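Local coordinates for GDP-perosamine synthase (Caulobacter crescentus, PDB 3BN1), which catalyses the pyridoxal phosphate-dependent transfer of an amino group from L-glutamate to GDP-4-keto-6-deoxy-D-mannose, giving GDP-perosamine for O-antigen synthesis, at residues G37-E42 with M234-A239; I82-T87 with V103-D108; E264-R269 with R363-L368. All coordinates share one frame; numbering follows the deposited sequence.

Contact 1. Residues G37-E42 with M234-A239; sequences GRFIVE and MTNIQA
Asn236 reaches from the first turn of helix 236-247 into the first turn of helix 38-51, its amide lying against Gly37, Phe39 and Ile40. CG stands anti to the backbone N (chi1 -160°), which carries the carboxamide across to the other helix. OD1 faces the backbone of that turn: it accepts a weak hydrogen bond from Ile40 N at 3.4 Å and lies 3.0 Å from Phe39 N. The amide nitrogen ND2 is directed past the Phe39 ring, near the ring plane at its edge, 3.7 Å from CD2, and is held by Trp32 O. Side chains of Phe39 and Asn236 cross at about a right angle, with ring and amide planes 39° apart. Gly37, at the N-cap position, lets the amide lie directly against its backbone. Ile40 crosses Asn236 obliquely, its CG1 3.6 Å from Asn236 OD1 and its tip CD1 3.3 Å from Met234 O. Ala239, one turn on from Asn236, sets its CB against the backbone of Phe39 and Ile40, 3.4 Å from Ile40 N and 3.8 Å from Phe39 CB. At the N-terminus of helix 236-247, Thr235 holds the N-cap position; its OG1 accepts from Gln238 N at 2.9 Å while Gln238 OE1 accepts from Thr235 N. Helix 20-30 covers the Phe39 ring through Tyr23 and Cys27, and Gln238 packs on Gln238 of the second subunit. Two helix N-termini thus meet through one buried amide, the second of them closed by a capping box, at the dimer interface of this aminotransferase.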
loop_
_atom_site.group_PDB
_atom_site.type_symbol
_atom_site.label_atom_id
_atom_site.label_comp_id
_atom_site.label_asym_id
_atom_site.label_seq_id
_atom_site.Cartn_x
_atom_site.Cartn_y
_atom_site.Cartn_z
ATOM N N GLY A 37 2.809 -6.734 -15.108
ATOM C CA GLY A 37 2.675 -6.197 -16.468
ATOM C C GLY A 37 3.817 -5.311 -17.037
ATOM O O GLY A 37 4.712 -4.870 -16.320
ATOM N N ARG A 38 3.742 -5.030 -18.338
ATOM C CA ARG A 38 4.733 -4.238 -19.081
ATOM C C ARG A 38 5.087 -2.883 -18.459
ATOM O O ARG A 38 6.259 -2.500 -18.318
ATOM C CB ARG A 38 4.304 -4.016 -20.562
ATOM C CG ARG A 38 3.866 -2.542 -20.931
ATOM C CD ARG A 38 3.534 -2.140 -22.425
ATOM N NE ARG A 38 3.988 -0.758 -22.683
ATOM C CZ ARG A 38 3.585 0.055 -23.667
ATOM N NH1 ARG A 38 2.700 -0.365 -24.556
ATOM N NH2 ARG A 38 4.061 1.301 -23.783
ATOM N N PHE A 39 4.064 -2.105 -18.169
ATOM C CA PHE A 39 4.335 -0.764 -17.654
ATOM C C PHE A 39 5.216 -0.766 -16.408
ATOM O O PHE A 39 6.114 0.082 -16.260
ATOM C CB PHE A 39 3.011 -0.049 -17.455
ATOM C CG PHE A 39 2.285 0.221 -18.751
ATOM C CD1 PHE A 39 2.852 1.036 -19.741
ATOM C CD2 PHE A 39 1.030 -0.292 -18.986
ATOM C CE1 PHE A 39 2.168 1.339 -20.902
ATOM C CE2 PHE A 39 0.353 0.002 -20.149
ATOM C CZ PHE A 39 0.928 0.805 -21.113
ATOM N N ILE A 40 4.956 -1.705 -15.497
ATOM C CA ILE A 40 5.773 -1.785 -14.278
ATOM C C ILE A 40 7.288 -1.886 -14.608
ATOM O O ILE A 40 8.166 -1.108 -14.138
ATOM C CB ILE A 40 5.253 -2.902 -13.300
ATOM C CG1 ILE A 40 3.736 -2.829 -13.159
ATOM C CG2 ILE A 40 5.913 -2.743 -11.945
ATOM C CD1 ILE A 40 3.148 -3.795 -12.129
ATOM N N VAL A 41 7.615 -2.867 -15.431
ATOM C CA VAL A 41 9.004 -3.054 -15.776
ATOM C C VAL A 41 9.523 -1.829 -16.592
ATOM O O VAL A 41 10.672 -1.389 -16.424
ATOM C CB VAL A 41 9.109 -4.394 -16.543
ATOM C CG1 VAL A 41 8.496 -4.242 -17.931
ATOM C CG2 VAL A 41 10.527 -4.936 -16.550
ATOM N N GLU A 42 8.692 -1.322 -17.509
ATOM C CA GLU A 42 9.117 -0.177 -18.320
ATOM C C GLU A 42 9.347 1.060 -17.481
ATOM O O GLU A 42 10.353 1.752 -17.621
ATOM C CB GLU A 42 8.143 0.155 -19.437
ATOM C CG GLU A 42 8.092 -0.919 -20.493
ATOM C CD GLU A 42 7.256 -0.507 -21.692
ATOM O OE1 GLU A 42 6.251 0.203 -21.482
ATOM O OE2 GLU A 42 7.608 -0.893 -22.829
ATOM N N MET A 234 3.252 -1.935 -6.869
ATOM C CA MET A 234 2.555 -0.934 -7.682
ATOM C C MET A 234 1.675 -1.668 -8.726
ATOM O O MET A 234 2.086 -2.727 -9.234
ATOM C CB MET A 234 3.583 -0.097 -8.486
ATOM C CG MET A 234 2.895 1.053 -9.206
ATOM S SD MET A 234 4.034 2.092 -10.083
ATOM C CE MET A 234 4.708 3.185 -8.741
ATOM N N THR A 235 0.497 -1.129 -9.062
ATOM C CA THR A 235 -0.276 -1.715 -10.141
ATOM C C THR A 235 0.284 -1.314 -11.534
ATOM O O THR A 235 1.007 -0.299 -11.694
ATOM C CB THR A 235 -1.744 -1.274 -10.145
ATOM O OG1 THR A 235 -1.880 0.176 -10.313
ATOM C CG2 THR A 235 -2.427 -1.827 -8.921
ATOM N N ASN A 236 -0.070 -2.107 -12.546
ATOM C CA ASN A 236 0.340 -1.836 -13.920
ATOM C C ASN A 236 -0.335 -0.541 -14.349
ATOM O O ASN A 236 0.213 0.187 -15.178
ATOM C CB ASN A 236 -0.107 -2.985 -14.848
ATOM C CG ASN A 236 0.670 -3.038 -16.192
ATOM O OD1 ASN A 236 1.884 -2.818 -16.258
ATOM N ND2 ASN A 236 -0.044 -3.409 -17.260
ATOM N N ILE A 237 -1.531 -0.260 -13.832
ATOM C CA ILE A 237 -2.237 0.992 -14.158
ATOM C C ILE A 237 -1.462 2.205 -13.605
ATOM O O ILE A 237 -1.211 3.156 -14.343
ATOM C CB ILE A 237 -3.730 1.013 -13.581
ATOM C CG1 ILE A 237 -4.657 0.178 -14.516
ATOM C CG2 ILE A 237 -4.203 2.484 -13.497
ATOM C CD1 ILE A 237 -6.166 0.104 -14.169
ATOM N N GLN A 238 -1.022 2.136 -12.342
ATOM C CA GLN A 238 -0.234 3.224 -11.767
ATOM C C GLN A 238 1.081 3.363 -12.546
ATOM O O GLN A 238 1.552 4.462 -12.777
ATOM C CB GLN A 238 0.120 2.949 -10.284
ATOM C CG GLN A 238 -1.079 2.935 -9.308
ATOM C CD GLN A 238 -0.844 2.036 -8.088
ATOM O OE1 GLN A 238 -1.380 0.946 -8.032
ATOM N NE2 GLN A 238 -0.033 2.485 -7.148
ATOM N N ALA A 239 1.698 2.250 -12.934
ATOM C CA ALA A 239 2.988 2.352 -13.659
ATOM C C ALA A 239 2.765 2.967 -15.046
ATOM O O ALA A 239 3.639 3.653 -15.612
ATOM C CB ALA A 239 3.697 0.978 -13.809
#

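Contact 2. Residues I82-T87 with V103-D108; sequences IVPSLT and VLVDND
Strands 80-84 and 101-105, the two arms of a beta-alpha-beta crossover through helix 90-98, pair in parallel at one edge of the large sheet of the aminotransferase fold. Val83 N donates to Val103 O (2.9 Å), Val83 O accepts from Val105 N, and Ser85 N donates to Val105 O (3.1 Å), carrying the pairing one residue beyond strand 80-84. On one face of the sheet Ile82 lies obliquely against Val103, its CG1 3.9 Å from Val103 CB, while its CG2 meets Val105 CG1 at 3.7 Å. Val105 CG1 sits between the backbone N and the carbonyl carbon (chi1 63°), a rotation that also brings it to Pro84 CA. Ser85 OG, beside Leu104 CD1, is hydrogen-bonded to His324. Leu86 CB lies 3.5 Å from Asn107 OD1, and Asn107 ND2 donates to the carbonyl O of the next residue, Asp108. Past the strand ends the two chains are linked by a water that accepts from Leu86 N (2.9 Å) and donates to Val105 O and Asn107 OD1. Val105 O serves both Ser85 N and the water, which takes over from direct strand bonding and satisfies Leu86 N and Asn107 OD1 where the chains part.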
loop_
_atom_site.group_PDB
_atom_site.type_symbol
_atom_site.label_atom_id
_atom_site.label_comp_id
_atom_site.label_asym_id
_atom_site.label_seq_id
_atom_site.Cartn_x
_atom_site.Cartn_y
_atom_site.Cartn_z
ATOM N N ILE A 82 18.826 9.009 11.935
ATOM C CA ILE A 82 18.716 10.449 12.045
ATOM C C ILE A 82 17.878 10.985 10.896
ATOM O O ILE A 82 18.171 10.682 9.727
ATOM C CB ILE A 82 20.109 11.103 12.051
ATOM C CG1 ILE A 82 20.797 10.786 13.387
ATOM C CG2 ILE A 82 19.981 12.645 11.899
ATOM C CD1 ILE A 82 22.340 10.873 13.341
ATOM N N VAL A 83 16.833 11.742 11.264
ATOM C CA VAL A 83 15.817 12.332 10.386
ATOM C C VAL A 83 15.606 13.801 10.803
ATOM O O VAL A 83 15.619 14.093 12.005
ATOM C CB VAL A 83 14.495 11.597 10.632
ATOM C CG1 VAL A 83 13.389 12.063 9.691
ATOM C CG2 VAL A 83 14.691 10.108 10.581
ATOM N N PRO A 84 15.461 14.729 9.838
ATOM C CA PRO A 84 15.199 16.124 10.205
ATOM C C PRO A 84 13.812 16.242 10.853
ATOM O O PRO A 84 12.872 15.551 10.476
ATOM C CB PRO A 84 15.243 16.867 8.871
ATOM C CG PRO A 84 15.140 15.825 7.800
ATOM C CD PRO A 84 15.655 14.543 8.380
ATOM N N SER A 85 13.695 17.079 11.866
ATOM C CA SER A 85 12.393 17.341 12.504
ATOM C C SER A 85 11.499 17.998 11.461
ATOM O O SER A 85 10.317 17.677 11.389
ATOM C CB SER A 85 12.494 18.301 13.688
ATOM O OG SER A 85 11.293 18.309 14.448
ATOM N N LEU A 86 12.085 18.881 10.632
ATOM C CA LEU A 86 11.333 19.529 9.531
ATOM C C LEU A 86 11.218 18.655 8.300
ATOM O O LEU A 86 12.150 18.599 7.475
ATOM C CB LEU A 86 11.949 20.861 9.123
ATOM C CG LEU A 86 10.993 21.757 8.275
ATOM C CD1 LEU A 86 9.838 22.282 9.149
ATOM C CD2 LEU A 86 11.709 22.967 7.687
ATOM N N THR A 87 10.076 17.972 8.188
ATOM C CA THR A 87 9.798 17.029 7.077
ATOM C C THR A 87 8.331 16.589 7.167
ATOM O O THR A 87 7.637 16.857 8.172
ATOM C CB THR A 87 10.716 15.768 7.074
ATOM O OG1 THR A 87 10.436 14.946 5.925
ATOM C CG2 THR A 87 10.528 14.898 8.314
ATOM N N VAL A 103 15.937 10.060 15.283
ATOM C CA VAL A 103 16.819 10.973 16.034
ATOM C C VAL A 103 16.861 12.229 15.200
ATOM O O VAL A 103 17.427 12.286 14.080
ATOM C CB VAL A 103 18.226 10.382 16.265
ATOM C CG1 VAL A 103 19.209 11.432 16.905
ATOM C CG2 VAL A 103 18.092 9.125 17.144
ATOM N N LEU A 104 16.157 13.212 15.744
ATOM C CA LEU A 104 15.848 14.400 15.040
ATOM C C LEU A 104 17.016 15.323 15.016
ATOM O O LEU A 104 17.730 15.462 16.002
ATOM C CB LEU A 104 14.611 15.142 15.618
ATOM C CG LEU A 104 13.294 14.364 15.785
ATOM C CD1 LEU A 104 12.175 15.206 16.344
ATOM C CD2 LEU A 104 12.897 13.750 14.426
ATOM N N VAL A 105 17.141 15.961 13.860
ATOM C CA VAL A 105 18.210 16.939 13.586
ATOM C C VAL A 105 17.589 18.220 12.958
ATOM O O VAL A 105 16.526 18.170 12.297
ATOM C CB VAL A 105 19.297 16.356 12.629
ATOM C CG1 VAL A 105 18.678 16.013 11.243
ATOM C CG2 VAL A 105 20.462 17.335 12.531
ATOM N N ASP A 106 18.223 19.366 13.228
ATOM C CA ASP A 106 17.731 20.672 12.785
ATOM C C ASP A 106 18.146 20.827 11.344
ATOM O O ASP A 106 18.948 20.047 10.853
ATOM C CB ASP A 106 18.407 21.810 13.564
ATOM C CG ASP A 106 17.494 22.956 13.805
ATOM O OD1 ASP A 106 16.407 22.954 13.199
ATOM O OD2 ASP A 106 17.852 23.859 14.584
ATOM N N ASN A 107 17.564 21.810 10.668
ATOM C CA ASN A 107 17.850 22.108 9.265
ATOM C C ASN A 107 18.463 23.485 9.091
ATOM O O ASN A 107 18.566 24.266 10.046
ATOM C CB ASN A 107 16.557 22.173 8.434
ATOM C CG ASN A 107 15.502 23.078 9.045
ATOM O OD1 ASN A 107 14.833 22.655 9.972
ATOM N ND2 ASN A 107 15.224 24.220 8.446
ATOM N N ASP A 108 18.821 23.766 7.837
ATOM C CA ASP A 108 19.401 25.035 7.437
ATOM C C ASP A 108 18.253 26.022 7.353
ATOM O O ASP A 108 17.151 25.699 6.855
ATOM C CB ASP A 108 20.022 24.864 6.049
ATOM C CG ASP A 108 20.711 26.145 5.520
ATOM O OD1 ASP A 108 21.939 26.309 5.704
ATOM O OD2 ASP A 108 20.052 26.969 4.861
HETATM O O HOH W 1 14.778 19.809 10.923
#

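Contact 3. Residues E264-R269 with R363-L368; sequences EQKLAR and RVIAAL
Lys266 NZ is gripped by two carboxylates, Glu358 and Asp362, both on helix 358-371, in salt bridges that tie it to the helix carrying residues 363-368. Nearer its backbone the same side chain is apolar in its contact: CB meets Ile365 CD1 at 3.3 Å, tighter than usual van der Waals distance, with the two side chains crossing at about a right angle. Ile365 gives the largest share of the buried surface. Its CG1, anti to the carbonyl carbon (chi1 -78°), leads CD1 to Lys266 and itself touches Leu267 CD2 at 3.7 Å, while CG2 branches to Arg269 CD at 3.9 Å. The C-terminal part of helix 249-266 and the 3-10 segment that takes in 267-269 thereby pack on helix 358-371 beside strand 290-294, whose Tyr290 and Val292 touch Leu267. No hydrogen bond joins the two segments directly. Arg269, with CG anti to the backbone N (chi1 -163°) and the chain bent at chi3, reaches over to Ala366, whose CA lies over one face of the guanidinium. NH1 lies 3.7 Å from Ala366 CB, and NH2 forms a salt bridge with Asp369, one turn further along helix 358-371.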
loop_
_atom_site.group_PDB
_atom_site.type_symbol
_atom_site.label_atom_id
_atom_site.label_comp_id
_atom_site.label_asym_id
_atom_site.label_seq_id
_atom_site.Cartn_x
_atom_site.Cartn_y
_atom_site.Cartn_z
ATOM N N GLU A 264 10.204 34.915 -9.269
ATOM C CA GLU A 264 11.495 35.576 -9.019
ATOM C C GLU A 264 11.454 37.008 -9.480
ATOM O O GLU A 264 11.985 37.893 -8.834
ATOM C CB GLU A 264 12.655 34.806 -9.666
ATOM C CG GLU A 264 13.190 33.700 -8.755
ATOM C CD GLU A 264 13.640 34.225 -7.388
ATOM O OE1 GLU A 264 14.418 35.211 -7.388
ATOM O OE2 GLU A 264 13.218 33.668 -6.332
ATOM N N GLN A 265 10.780 37.185 -10.609
ATOM C CA GLN A 265 10.644 38.483 -11.222
ATOM C C GLN A 265 9.609 39.358 -10.511
ATOM O O GLN A 265 9.801 40.547 -10.234
ATOM C CB GLN A 265 10.234 38.313 -12.690
ATOM C CG GLN A 265 10.062 39.643 -13.473
ATOM C CD GLN A 265 9.028 39.585 -14.605
ATOM O OE1 GLN A 265 8.925 38.590 -15.330
ATOM N NE2 GLN A 265 8.268 40.664 -14.768
ATOM N N LYS A 266 8.479 38.756 -10.194
ATOM C CA LYS A 266 7.434 39.580 -9.642
ATOM C C LYS A 266 7.437 39.842 -8.154
ATOM O O LYS A 266 6.774 40.798 -7.681
ATOM C CB LYS A 266 6.092 39.067 -10.190
ATOM C CG LYS A 266 6.140 38.688 -11.656
ATOM C CD LYS A 266 4.968 37.795 -12.102
ATOM C CE LYS A 266 5.058 37.489 -13.598
ATOM N NZ LYS A 266 4.151 38.423 -14.275
ATOM N N LEU A 267 8.180 39.001 -7.422
ATOM C CA LEU A 267 8.207 39.045 -5.965
ATOM C C LEU A 267 8.737 40.328 -5.417
ATOM O O LEU A 267 8.541 40.628 -4.252
ATOM C CB LEU A 267 8.908 37.851 -5.292
ATOM C CG LEU A 267 8.051 36.614 -4.943
ATOM C CD1 LEU A 267 8.681 35.814 -3.822
ATOM C CD2 LEU A 267 6.573 36.878 -4.637
ATOM N N ALA A 268 9.405 41.081 -6.278
ATOM C CA ALA A 268 9.940 42.393 -5.936
ATOM C C ALA A 268 8.812 43.306 -5.417
ATOM O O ALA A 268 8.982 44.128 -4.519
ATOM C CB ALA A 268 10.555 42.990 -7.226
ATOM N N ARG A 269 7.637 43.162 -6.003
ATOM C CA ARG A 269 6.514 43.973 -5.592
ATOM C C ARG A 269 6.197 43.873 -4.092
ATOM O O ARG A 269 5.571 44.760 -3.515
ATOM C CB ARG A 269 5.308 43.571 -6.456
ATOM C CG ARG A 269 4.178 44.581 -6.432
ATOM C CD ARG A 269 2.848 43.916 -6.763
ATOM N NE ARG A 269 1.718 44.481 -6.019
ATOM C CZ ARG A 269 0.443 44.386 -6.401
ATOM N NH1 ARG A 269 0.125 43.757 -7.532
ATOM N NH2 ARG A 269 -0.524 44.920 -5.657
ATOM N N ARG A 363 -1.785 37.161 -9.951
ATOM C CA ARG A 363 -2.903 37.110 -9.000
ATOM C C ARG A 363 -2.432 36.719 -7.607
ATOM O O ARG A 363 -2.771 37.365 -6.624
ATOM C CB ARG A 363 -3.899 36.071 -9.510
ATOM C CG ARG A 363 -5.166 36.066 -8.700
ATOM C CD ARG A 363 -6.334 35.352 -9.424
ATOM N NE ARG A 363 -7.330 34.925 -8.440
ATOM C CZ ARG A 363 -8.017 33.787 -8.479
ATOM N NH1 ARG A 363 -7.882 32.925 -9.494
ATOM N NH2 ARG A 363 -8.901 33.543 -7.523
ATOM N N VAL A 364 -1.592 35.701 -7.516
ATOM C CA VAL A 364 -1.074 35.295 -6.214
ATOM C C VAL A 364 -0.278 36.464 -5.616
ATOM O O VAL A 364 -0.344 36.815 -4.442
ATOM C CB VAL A 364 -0.077 34.130 -6.490
ATOM C CG1 VAL A 364 0.685 33.703 -5.218
ATOM C CG2 VAL A 364 -0.838 32.972 -6.968
ATOM N N ILE A 365 0.553 37.090 -6.440
ATOM C CA ILE A 365 1.331 38.157 -5.867
ATOM C C ILE A 365 0.503 39.365 -5.407
ATOM O O ILE A 365 0.838 40.011 -4.421
ATOM C CB ILE A 365 2.414 38.615 -6.824
ATOM C CG1 ILE A 365 3.552 37.573 -6.736
ATOM C CG2 ILE A 365 2.877 40.065 -6.428
ATOM C CD1 ILE A 365 4.274 37.369 -8.017
ATOM N N ALA A 366 -0.550 39.679 -6.153
ATOM C CA ALA A 366 -1.367 40.803 -5.809
ATOM C C ALA A 366 -2.075 40.507 -4.497
ATOM O O ALA A 366 -2.191 41.398 -3.638
ATOM C CB ALA A 366 -2.380 41.050 -6.907
ATOM N N ALA A 367 -2.545 39.261 -4.365
ATOM C CA ALA A 367 -3.208 38.801 -3.142
ATOM C C ALA A 367 -2.239 38.913 -1.964
ATOM O O ALA A 367 -2.630 39.415 -0.913
ATOM C CB ALA A 367 -3.710 37.354 -3.268
ATOM N N LEU A 368 -0.982 38.509 -2.170
ATOM C CA LEU A 368 0.029 38.594 -1.114
ATOM C C LEU A 368 0.281 40.049 -0.769
ATOM O O LEU A 368 0.521 40.383 0.389
ATOM C CB LEU A 368 1.312 37.929 -1.572
ATOM C CG LEU A 368 1.344 36.368 -1.606
ATOM C CD1 LEU A 368 2.688 35.926 -2.178
ATOM C CD2 LEU A 368 1.278 35.844 -0.108
#

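Contacts 1 and 2 are buried, whereas contact 3 is only partly so and lies farthest from the centre of the chain. No structural element is shared among them, though helices 236-247 and 249-266 follow one another, leading from contact 1 towards contact 3. Contact 2 falls within the chain loop closed by contact 1, yet their centres are 34 Å apart, on opposite sides of the chain's centre. Backbone pairing dominates at the sheet edge of contact 2; a side-chain amide against helix backbone distinguishes contact 1, beside the second subunit. Contact 3 combines a single central isoleucine with flanking salt bridges to neighbouring acids.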